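Local coordinates for protein lantibiotic dehydratase (Microbispora corallina, PDB 5EHK) that probably dehydrates serine and threonine residues of the precursor peptide of the lantibiotic NAI-107, in a tRNA-dependent reaction, at residues T168-A180 against T356-L370. Residues are numbered along the deposited sequence; the frame is centred on the assembly and turned at random.
Sequences TRTRADMEWLLSA and TRRVHPHDTPLHVDL
An antiparallel strand pair, 168-172 against 366-370, runs on into a helix-loop junction where Trp-176 is seated on the C-terminal end of helix 346-359; both belong to the N-terminal region of the lantibiotic dehydratase family. Arg-169 with Asp-369 and Arg-171 with His-367 form the hydrogen-bonded pairs, Arg-169 N lying 2.9 Å from Asp-369 O. Their side chains share one face. There the bent chain of Arg-169 brings NH2 to Asp-369 OD2 (3.2 Å), a salt bridge whose N-H...O bond is nearly straight and lies in the guanidinium plane, on the anti lone pair of a carboxylate turned 69° from it. Water 1 accepts from Arg-169 NE and donates weakly to the same OD2, while NH1 binds Thr-541 O. Arg-171 NH1 lies over the centre of one face of the Arg-169 guanidinium. On the other face of the sheet, Thr-168 CG2 packs on Val-368 CG1 (3.7 Å).

Past the strands, Asp-173 N bonds Pro-365 O (2.9 Å), and OD2 of the same aspartate caps the following helix at Trp-176 N. Its OD1 is taken by Asn-581. With CG of Trp-176 anti to its backbone N (chi1 179°), the indole reaches across to 356-370. NE1 of Trp-176 donates to both His-360 O (3.0 Å), in the ring plane and on a carbonyl lone pair, and Thr-356 O (3.3 Å), from above the carbonyl plane, the second bond being the more bent; the latter oxygen also accepts from His-360 N. Pro-365 CB makes a CH-pi contact 3.8 Å from the centroid of the five-membered ring, and Val-359 CG1 packs against Trp-176 CZ2.

Helix 318-339 covers Thr-168 and Thr-170 through Tyr-337, helix 346-359 packs on Leu-366, and strand 147-155 pairs in parallel with 366-379, Leu-370 bonding Val-149 through the backbone.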
ATOM      1  N   THR A 168      14.263  -9.251  49.092  1.00 39.38           N
ATOM      2  CA  THR A 168      13.145  -8.633  48.410  1.00 33.93           C
ATOM      3  C   THR A 168      13.223  -7.119  48.566  1.00 36.57           C
ATOM      4  O   THR A 168      13.738  -6.629  49.565  1.00 38.56           O
ATOM      5  CB  THR A 168      11.827  -9.172  48.994  1.00 31.22           C
ATOM      6  OG1 THR A 168      11.509 -10.411  48.361  1.00 29.12           O
ATOM      7  CG2 THR A 168      10.703  -8.247  48.720  1.00 40.03           C
ATOM      8  N   ARG A 169      12.812  -6.374  47.544  1.00 37.70           N
ATOM      9  CA  ARG A 169      12.459  -4.965  47.747  1.00 37.28           C
ATOM     10  C   ARG A 169      10.990  -4.804  47.382  1.00 33.87           C
ATOM     11  O   ARG A 169      10.586  -5.238  46.305  1.00 36.08           O
ATOM     12  CB  ARG A 169      13.245  -4.032  46.848  1.00 37.01           C
ATOM     13  CG  ARG A 169      12.553  -2.697  46.741  1.00 35.09           C
ATOM     14  CD  ARG A 169      13.431  -1.669  46.114  1.00 38.13           C
ATOM     15  NE  ARG A 169      13.508  -1.941  44.687  1.00 38.67           N
ATOM     16  CZ  ARG A 169      14.413  -1.420  43.872  1.00 41.19           C
ATOM     17  NH1 ARG A 169      15.348  -0.597  44.341  1.00 40.86           N
ATOM     18  NH2 ARG A 169      14.394  -1.745  42.589  1.00 40.42           N
ATOM     19  N   THR A 170      10.207  -4.164  48.248  1.00 36.67           N
ATOM     20  CA  THR A 170       8.763  -4.018  48.038  1.00 36.01           C
ATOM     21  C   THR A 170       8.316  -2.554  47.982  1.00 32.34           C
ATOM     22  O   THR A 170       8.672  -1.746  48.833  1.00 36.25           O
ATOM     23  CB  THR A 170       7.973  -4.770  49.122  1.00 38.17           C
ATOM     24  OG1 THR A 170       8.419  -6.125  49.151  1.00 36.63           O
ATOM     25  CG2 THR A 170       6.461  -4.736  48.843  1.00 35.00           C
ATOM     26  N   ARG A 171       7.525  -2.227  46.966  1.00 34.19           N
ATOM     27  CA  ARG A 171       7.073  -0.860  46.756  1.00 36.61           C
ATOM     28  C   ARG A 171       5.599  -0.792  46.428  1.00 32.92           C
ATOM     29  O   ARG A 171       4.979  -1.782  46.035  1.00 32.16           O
ATOM     30  CB  ARG A 171       7.882  -0.175  45.653  1.00 31.72           C
ATOM     31  CG  ARG A 171       9.282   0.217  46.071  1.00 33.98           C
ATOM     32  CD  ARG A 171      10.133   0.577  44.874  1.00 32.76           C
ATOM     33  NE  ARG A 171      11.398   1.177  45.286  1.00 42.66           N
ATOM     34  CZ  ARG A 171      12.369   1.530  44.448  1.00 40.74           C
ATOM     35  NH1 ARG A 171      12.221   1.321  43.144  1.00 41.50           N
ATOM     36  NH2 ARG A 171      13.488   2.083  44.911  1.00 33.99           N
ATOM     37  N   ALA A 172       5.046   0.394  46.620  1.00 32.65           N
ATOM     38  CA  ALA A 172       3.653   0.654  46.338  1.00 29.32           C
ATOM     39  C   ALA A 172       3.432   0.596  44.842  1.00 25.82           C
ATOM     40  O   ALA A 172       4.241   1.104  44.087  1.00 27.96           O
ATOM     41  CB  ALA A 172       3.275   2.020  46.878  1.00 31.82           C
ATOM     42  N   ASP A 173       2.355  -0.057  44.418  1.00 31.02           N
ATOM     43  CA  ASP A 173       1.942  -0.064  43.016  1.00 27.66           C
ATOM     44  C   ASP A 173       1.506   1.342  42.630  1.00 33.87           C
ATOM     45  O   ASP A 173       0.761   1.978  43.379  1.00 36.68           O
ATOM     46  CB  ASP A 173       0.809  -1.070  42.816  1.00 27.13           C
ATOM     47  CG  ASP A 173       0.041  -0.866  41.525  1.00 34.87           C
ATOM     48  OD1 ASP A 173       0.537  -1.270  40.447  1.00 35.29           O
ATOM     49  OD2 ASP A 173      -1.100  -0.364  41.593  1.00 36.13           O
ATOM     50  N   MET A 174       1.977   1.833  41.482  1.00 31.44           N
ATOM     51  CA  MET A 174       1.725   3.225  41.085  1.00 31.67           C
ATOM     52  C   MET A 174       0.245   3.561  40.969  1.00 33.39           C
ATOM     53  O   MET A 174      -0.186   4.635  41.380  1.00 30.16           O
ATOM     54  CB  MET A 174       2.445   3.578  39.788  1.00 25.55           C
ATOM     55  CG  MET A 174       3.904   3.889  39.974  1.00 26.14           C
ATOM     56  SD  MET A 174       4.096   5.380  40.975  1.00 24.41           S
ATOM     57  CE  MET A 174       3.173   6.549  39.997  1.00 33.35           C
ATOM     58  N   GLU A 175      -0.520   2.641  40.399  1.00 34.31           N
ATOM     59  CA  GLU A 175      -1.947   2.829  40.276  1.00 32.47           C
ATOM     60  C   GLU A 175      -2.543   2.988  41.668  1.00 39.07           C
ATOM     61  O   GLU A 175      -3.357   3.877  41.909  1.00 42.47           O
ATOM     62  CB  GLU A 175      -2.566   1.648  39.534  1.00 37.28           C
ATOM     63  CG  GLU A 175      -3.901   1.963  38.913  1.00 44.33           C
ATOM     64  CD  GLU A 175      -4.241   1.037  37.763  1.00 49.34           C
ATOM     65  OE1 GLU A 175      -3.296   0.530  37.127  1.00 50.28           O
ATOM     66  OE2 GLU A 175      -5.444   0.842  37.471  1.00 57.32           O
ATOM     67  N   TRP A 176      -2.100   2.140  42.594  1.00 40.83           N
ATOM     68  CA  TRP A 176      -2.539   2.207  43.987  1.00 38.19           C
ATOM     69  C   TRP A 176      -2.140   3.538  44.635  1.00 33.79           C
ATOM     70  O   TRP A 176      -2.981   4.245  45.185  1.00 33.71           O
ATOM     71  CB  TRP A 176      -2.014   0.995  44.787  1.00 37.98           C
ATOM     72  CG  TRP A 176      -2.402   1.001  46.249  1.00 42.44           C
ATOM     73  CD1 TRP A 176      -3.589   0.582  46.787  1.00 48.23           C
ATOM     74  CD2 TRP A 176      -1.609   1.465  47.349  1.00 36.31           C
ATOM     75  NE1 TRP A 176      -3.576   0.751  48.151  1.00 48.06           N
ATOM     76  CE2 TRP A 176      -2.374   1.296  48.518  1.00 45.57           C
ATOM     77  CE3 TRP A 176      -0.326   2.001  47.457  1.00 35.54           C
ATOM     78  CZ2 TRP A 176      -1.896   1.645  49.777  1.00 49.87           C
ATOM     79  CZ3 TRP A 176       0.143   2.351  48.704  1.00 42.09           C
ATOM     80  CH2 TRP A 176      -0.637   2.167  49.850  1.00 45.67           C
ATOM     81  N   LEU A 177      -0.858   3.871  44.574  1.00 29.68           N
ATOM     82  CA  LEU A 177      -0.369   5.101  45.185  1.00 34.03           C
ATOM     83  C   LEU A 177      -1.045   6.349  44.627  1.00 39.66           C
ATOM     84  O   LEU A 177      -1.309   7.299  45.363  1.00 41.03           O
ATOM     85  CB  LEU A 177       1.145   5.225  45.031  1.00 33.13           C
ATOM     86  CG  LEU A 177       1.711   6.504  45.643  1.00 31.20           C
ATOM     87  CD1 LEU A 177       1.432   6.526  47.138  1.00 29.10           C
ATOM     88  CD2 LEU A 177       3.210   6.627  45.356  1.00 30.40           C
ATOM     89  N   LEU A 178      -1.330   6.349  43.329  1.00 39.21           N
ATOM     90  CA  LEU A 178      -1.951   7.514  42.715  1.00 37.85           C
ATOM     91  C   LEU A 178      -3.367   7.780  43.241  1.00 41.42           C
ATOM     92  O   LEU A 178      -3.757   8.937  43.400  1.00 43.16           O
ATOM     93  CB  LEU A 178      -1.904   7.428  41.179  1.00 34.92           C
ATOM     94  CG  LEU A 178      -0.517   7.722  40.584  1.00 27.95           C
ATOM     95  CD1 LEU A 178      -0.409   7.276  39.134  1.00 19.34           C
ATOM     96  CD2 LEU A 178      -0.130   9.189  40.739  1.00 23.99           C
ATOM     97  N   SER A 179      -4.121   6.725  43.545  1.00 41.13           N
ATOM     98  CA  SER A 179      -5.432   6.897  44.191  1.00 45.55           C
ATOM     99  C   SER A 179      -5.355   7.745  45.460  1.00 46.42           C
ATOM    100  O   SER A 179      -6.233   8.575  45.722  1.00 46.26           O
ATOM    101  CB  SER A 179      -6.117   5.559  44.476  1.00 46.13           C
ATOM    102  OG  SER A 179      -6.660   5.015  43.282  1.00 51.05           O
ATOM    103  N   ALA A 180      -4.301   7.531  46.237  1.00 40.80           N
ATOM    104  CA  ALA A 180      -4.080   8.294  47.456  1.00 43.44           C
ATOM    105  C   ALA A 180      -3.565   9.711  47.185  1.00 45.73           C
ATOM    106  O   ALA A 180      -3.955  10.657  47.871  1.00 51.11           O
ATOM    107  CB  ALA A 180      -3.132   7.547  48.387  1.00 41.14           C
ATOM    108  N   THR A 356      -2.270  -1.675  53.298  1.00 52.27           N
ATOM    109  CA  THR A 356      -2.577  -0.989  52.056  1.00 50.75           C
ATOM    110  C   THR A 356      -4.076  -0.968  51.774  1.00 47.69           C
ATOM    111  O   THR A 356      -4.578  -0.033  51.163  1.00 55.51           O
ATOM    112  CB  THR A 356      -1.848  -1.640  50.840  1.00 55.41           C
ATOM    113  OG1 THR A 356      -2.426  -2.921  50.542  1.00 44.54           O
ATOM    114  CG2 THR A 356      -0.350  -1.798  51.114  1.00 47.51           C
ATOM    115  N   ARG A 357      -4.781  -2.011  52.198  1.00 50.41           N
ATOM    116  CA  ARG A 357      -6.229  -2.103  51.996  1.00 56.12           C
ATOM    117  C   ARG A 357      -6.981  -1.079  52.838  1.00 51.13           C
ATOM    118  O   ARG A 357      -8.117  -0.701  52.512  1.00 49.90           O
ATOM    119  CB  ARG A 357      -6.750  -3.514  52.311  1.00 58.78           C
ATOM    120  CG  ARG A 357      -6.308  -4.582  51.330  1.00 59.07           C
ATOM    121  CD  ARG A 357      -7.006  -5.907  51.591  1.00 62.64           C
ATOM    122  NE  ARG A 357      -8.455  -5.801  51.431  1.00 72.43           N
ATOM    123  CZ  ARG A 357      -9.094  -5.876  50.263  1.00 76.18           C
ATOM    124  NH1 ARG A 357      -8.417  -6.070  49.136  1.00 73.63           N
ATOM    125  NH2 ARG A 357     -10.417  -5.762  50.219  1.00 69.53           N
ATOM    126  N   ARG A 358      -6.361  -0.662  53.940  1.00 44.77           N
ATOM    127  CA  ARG A 358      -6.949   0.365  54.791  1.00 52.26           C
ATOM    128  C   ARG A 358      -6.972   1.685  54.035  1.00 57.44           C
ATOM    129  O   ARG A 358      -7.998   2.367  53.968  1.00 55.11           O
ATOM    130  CB  ARG A 358      -6.181   0.492  56.111  1.00 52.52           C
ATOM    131  CG  ARG A 358      -6.934  -0.108  57.306  1.00 50.50           C
ATOM    132  CD  ARG A 358      -6.067  -0.171  58.547  1.00 48.70           C
ATOM    133  NE  ARG A 358      -5.127  -1.287  58.520  1.00 51.22           N
ATOM    134  CZ  ARG A 358      -3.885  -1.227  58.993  1.00 57.68           C
ATOM    135  NH1 ARG A 358      -3.432  -0.095  59.526  1.00 47.03           N
ATOM    136  NH2 ARG A 358      -3.093  -2.296  58.925  1.00 55.30           N
ATOM    137  N   VAL A 359      -5.826   2.014  53.449  1.00 60.76           N
ATOM    138  CA  VAL A 359      -5.687   3.174  52.590  1.00 53.98           C
ATOM    139  C   VAL A 359      -6.676   3.099  51.448  1.00 48.78           C
ATOM    140  O   VAL A 359      -7.414   4.046  51.198  1.00 56.13           O
ATOM    141  CB  VAL A 359      -4.281   3.212  51.985  1.00 55.38           C
ATOM    142  CG1 VAL A 359      -4.211   4.202  50.829  1.00 53.36           C
ATOM    143  CG2 VAL A 359      -3.260   3.536  53.062  1.00 56.64           C
ATOM    144  N   HIS A 360      -6.715   1.946  50.793  1.00 52.62           N
ATOM    145  CA  HIS A 360      -7.635   1.695  49.682  1.00 61.77           C
ATOM    146  C   HIS A 360      -7.478   0.250  49.221  1.00 62.94           C
ATOM    147  O   HIS A 360      -6.361  -0.199  48.939  1.00 62.84           O
ATOM    148  CB  HIS A 360      -7.334   2.627  48.500  1.00 61.57           C
ATOM    149  CG  HIS A 360      -8.164   2.349  47.284  1.00 66.32           C
ATOM    150  ND1 HIS A 360      -9.544   2.353  47.308  1.00 62.58           N
ATOM    151  CD2 HIS A 360      -7.809   2.028  46.015  1.00 66.22           C
ATOM    152  CE1 HIS A 360     -10.002   2.063  46.101  1.00 67.68           C
ATOM    153  NE2 HIS A 360      -8.972   1.857  45.300  1.00 69.31           N
ATOM    154  N   PRO A 361      -8.599  -0.483  49.133  1.00 61.87           N
ATOM    155  CA  PRO A 361      -8.538  -1.890  48.725  1.00 65.18           C
ATOM    156  C   PRO A 361      -8.221  -2.020  47.243  1.00 56.66           C
ATOM    157  O   PRO A 361      -9.038  -1.618  46.423  1.00 56.57           O
ATOM    158  CB  PRO A 361      -9.956  -2.399  49.019  1.00 71.94           C
ATOM    159  CG  PRO A 361     -10.818  -1.173  48.996  1.00 67.10           C
ATOM    160  CD  PRO A 361      -9.958  -0.070  49.521  1.00 61.29           C
ATOM    161  N   HIS A 362      -7.049  -2.559  46.912  1.00 58.47           N
ATOM    162  CA  HIS A 362      -6.682  -2.786  45.513  1.00 55.63           C
ATOM    163  C   HIS A 362      -6.235  -4.217  45.244  1.00 50.36           C
ATOM    164  O   HIS A 362      -5.562  -4.824  46.078  1.00 54.82           O
ATOM    165  CB  HIS A 362      -5.572  -1.825  45.082  1.00 54.26           C
ATOM    166  CG  HIS A 362      -5.380  -1.760  43.596  1.00 52.33           C
ATOM    167  ND1 HIS A 362      -4.134  -1.737  43.006  1.00 48.06           N
ATOM    168  CD2 HIS A 362      -6.280  -1.696  42.585  1.00 50.82           C
ATOM    169  CE1 HIS A 362      -4.277  -1.668  41.694  1.00 52.96           C
ATOM    170  NE2 HIS A 362      -5.568  -1.640  41.414  1.00 51.82           N
ATOM    171  N   ASP A 363      -6.578  -4.733  44.064  1.00 42.63           N
ATOM    172  CA  ASP A 363      -6.223  -6.100  43.684  1.00 45.61           C
ATOM    173  C   ASP A 363      -4.719  -6.393  43.729  1.00 54.51           C
ATOM    174  O   ASP A 363      -4.300  -7.481  44.145  1.00 52.99           O
ATOM    175  CB  ASP A 363      -6.726  -6.409  42.273  1.00 39.94           C
ATOM    176  CG  ASP A 363      -8.192  -6.764  42.241  1.00 53.68           C
ATOM    177  OD1 ASP A 363      -8.821  -6.794  43.323  1.00 57.23           O
ATOM    178  OD2 ASP A 363      -8.709  -7.036  41.133  1.00 54.08           O
ATOM    179  N   THR A 364      -3.915  -5.430  43.288  1.00 52.85           N
ATOM    180  CA  THR A 364      -2.471  -5.602  43.229  1.00 43.38           C
ATOM    181  C   THR A 364      -1.762  -4.320  43.620  1.00 42.04           C
ATOM    182  O   THR A 364      -1.309  -3.588  42.755  1.00 44.42           O
ATOM    183  CB  THR A 364      -2.023  -5.948  41.808  1.00 37.68           C
ATOM    184  OG1 THR A 364      -2.785  -5.166  40.887  1.00 48.42           O
ATOM    185  CG2 THR A 364      -2.241  -7.415  41.505  1.00 30.23           C
ATOM    186  N   PRO A 365      -1.666  -4.041  44.926  1.00 46.88           N
ATOM    187  CA  PRO A 365      -1.112  -2.787  45.445  1.00 37.70           C
ATOM    188  C   PRO A 365       0.391  -2.884  45.692  1.00 37.51           C
ATOM    189  O   PRO A 365       0.988  -1.925  46.196  1.00 37.46           O
ATOM    190  CB  PRO A 365      -1.819  -2.646  46.782  1.00 37.35           C
ATOM    191  CG  PRO A 365      -1.926  -4.054  47.244  1.00 38.61           C
ATOM    192  CD  PRO A 365      -2.200  -4.881  46.011  1.00 40.83           C
ATOM    193  N   LEU A 366       1.000  -4.022  45.371  1.00 35.03           N
ATOM    194  CA  LEU A 366       2.442  -4.158  45.581  1.00 35.42           C
ATOM    195  C   LEU A 366       3.201  -4.534  44.316  1.00 30.06           C
ATOM    196  O   LEU A 366       2.702  -5.241  43.441  1.00 29.76           O
ATOM    197  CB  LEU A 366       2.761  -5.206  46.665  1.00 40.06           C
ATOM    198  CG  LEU A 366       2.190  -5.151  48.075  1.00 31.22           C
ATOM    199  CD1 LEU A 366       2.700  -6.361  48.816  1.00 42.55           C
ATOM    200  CD2 LEU A 366       2.611  -3.893  48.785  1.00 27.62           C
ATOM    201  N   HIS A 367       4.430  -4.054  44.247  1.00 29.28           N
ATOM    202  CA  HIS A 367       5.361  -4.473  43.218  1.00 33.05           C
ATOM    203  C   HIS A 367       6.631  -4.975  43.895  1.00 32.82           C
ATOM    204  O   HIS A 367       7.221  -4.281  44.733  1.00 32.36           O
ATOM    205  CB  HIS A 367       5.667  -3.338  42.226  1.00 29.70           C
ATOM    206  CG  HIS A 367       6.661  -3.724  41.175  1.00 30.46           C
ATOM    207  ND1 HIS A 367       6.311  -4.426  40.040  1.00 23.99           N
ATOM    208  CD2 HIS A 367       8.001  -3.526  41.099  1.00 33.14           C
ATOM    209  CE1 HIS A 367       7.392  -4.637  39.309  1.00 31.63           C
ATOM    210  NE2 HIS A 367       8.432  -4.100  39.928  1.00 27.21           N
ATOM    211  N   VAL A 368       7.020  -6.203  43.578  1.00 32.98           N
ATOM    212  CA  VAL A 368       8.152  -6.826  44.261  1.00 34.13           C
ATOM    213  C   VAL A 368       9.264  -7.147  43.297  1.00 29.43           C
ATOM    214  O   VAL A 368       9.037  -7.773  42.277  1.00 35.29           O
ATOM    215  CB  VAL A 368       7.744  -8.129  45.007  1.00 38.14           C
ATOM    216  CG1 VAL A 368       8.979  -8.881  45.503  1.00 36.23           C
ATOM    217  CG2 VAL A 368       6.782  -7.817  46.159  1.00 29.96           C
ATOM    218  N   ASP A 369      10.467  -6.693  43.614  1.00 31.97           N
ATOM    219  CA  ASP A 369      11.642  -7.118  42.873  1.00 33.20           C
ATOM    220  C   ASP A 369      12.487  -7.989  43.801  1.00 37.89           C
ATOM    221  O   ASP A 369      12.594  -7.715  45.005  1.00 39.89           O
ATOM    222  CB  ASP A 369      12.485  -5.927  42.404  1.00 37.54           C
ATOM    223  CG  ASP A 369      11.685  -4.890  41.596  1.00 38.23           C
ATOM    224  OD1 ASP A 369      10.640  -5.244  40.983  1.00 32.37           O
ATOM    225  OD2 ASP A 369      12.145  -3.713  41.570  1.00 32.22           O
ATOM    226  N   LEU A 370      13.100  -9.023  43.238  1.00 32.96           N
ATOM    227  CA  LEU A 370      13.854  -9.971  44.023  1.00 24.64           C
ATOM    228  C   LEU A 370      15.329  -9.864  43.709  1.00 29.93           C
ATOM    229  O   LEU A 370      15.726  -9.972  42.555  1.00 30.80           O
ATOM    230  CB  LEU A 370      13.401 -11.368  43.675  1.00 28.54           C
ATOM    231  CG  LEU A 370      13.983 -12.439  44.582  1.00 34.04           C
ATOM    232  CD1 LEU A 370      13.682 -12.096  46.036  1.00 32.56           C
ATOM    233  CD2 LEU A 370      13.442 -13.804  44.194  1.00 32.82           C
TER
HETATM  234  O   HOH W   1      11.150  -2.738  44.031  1.00 32.05           O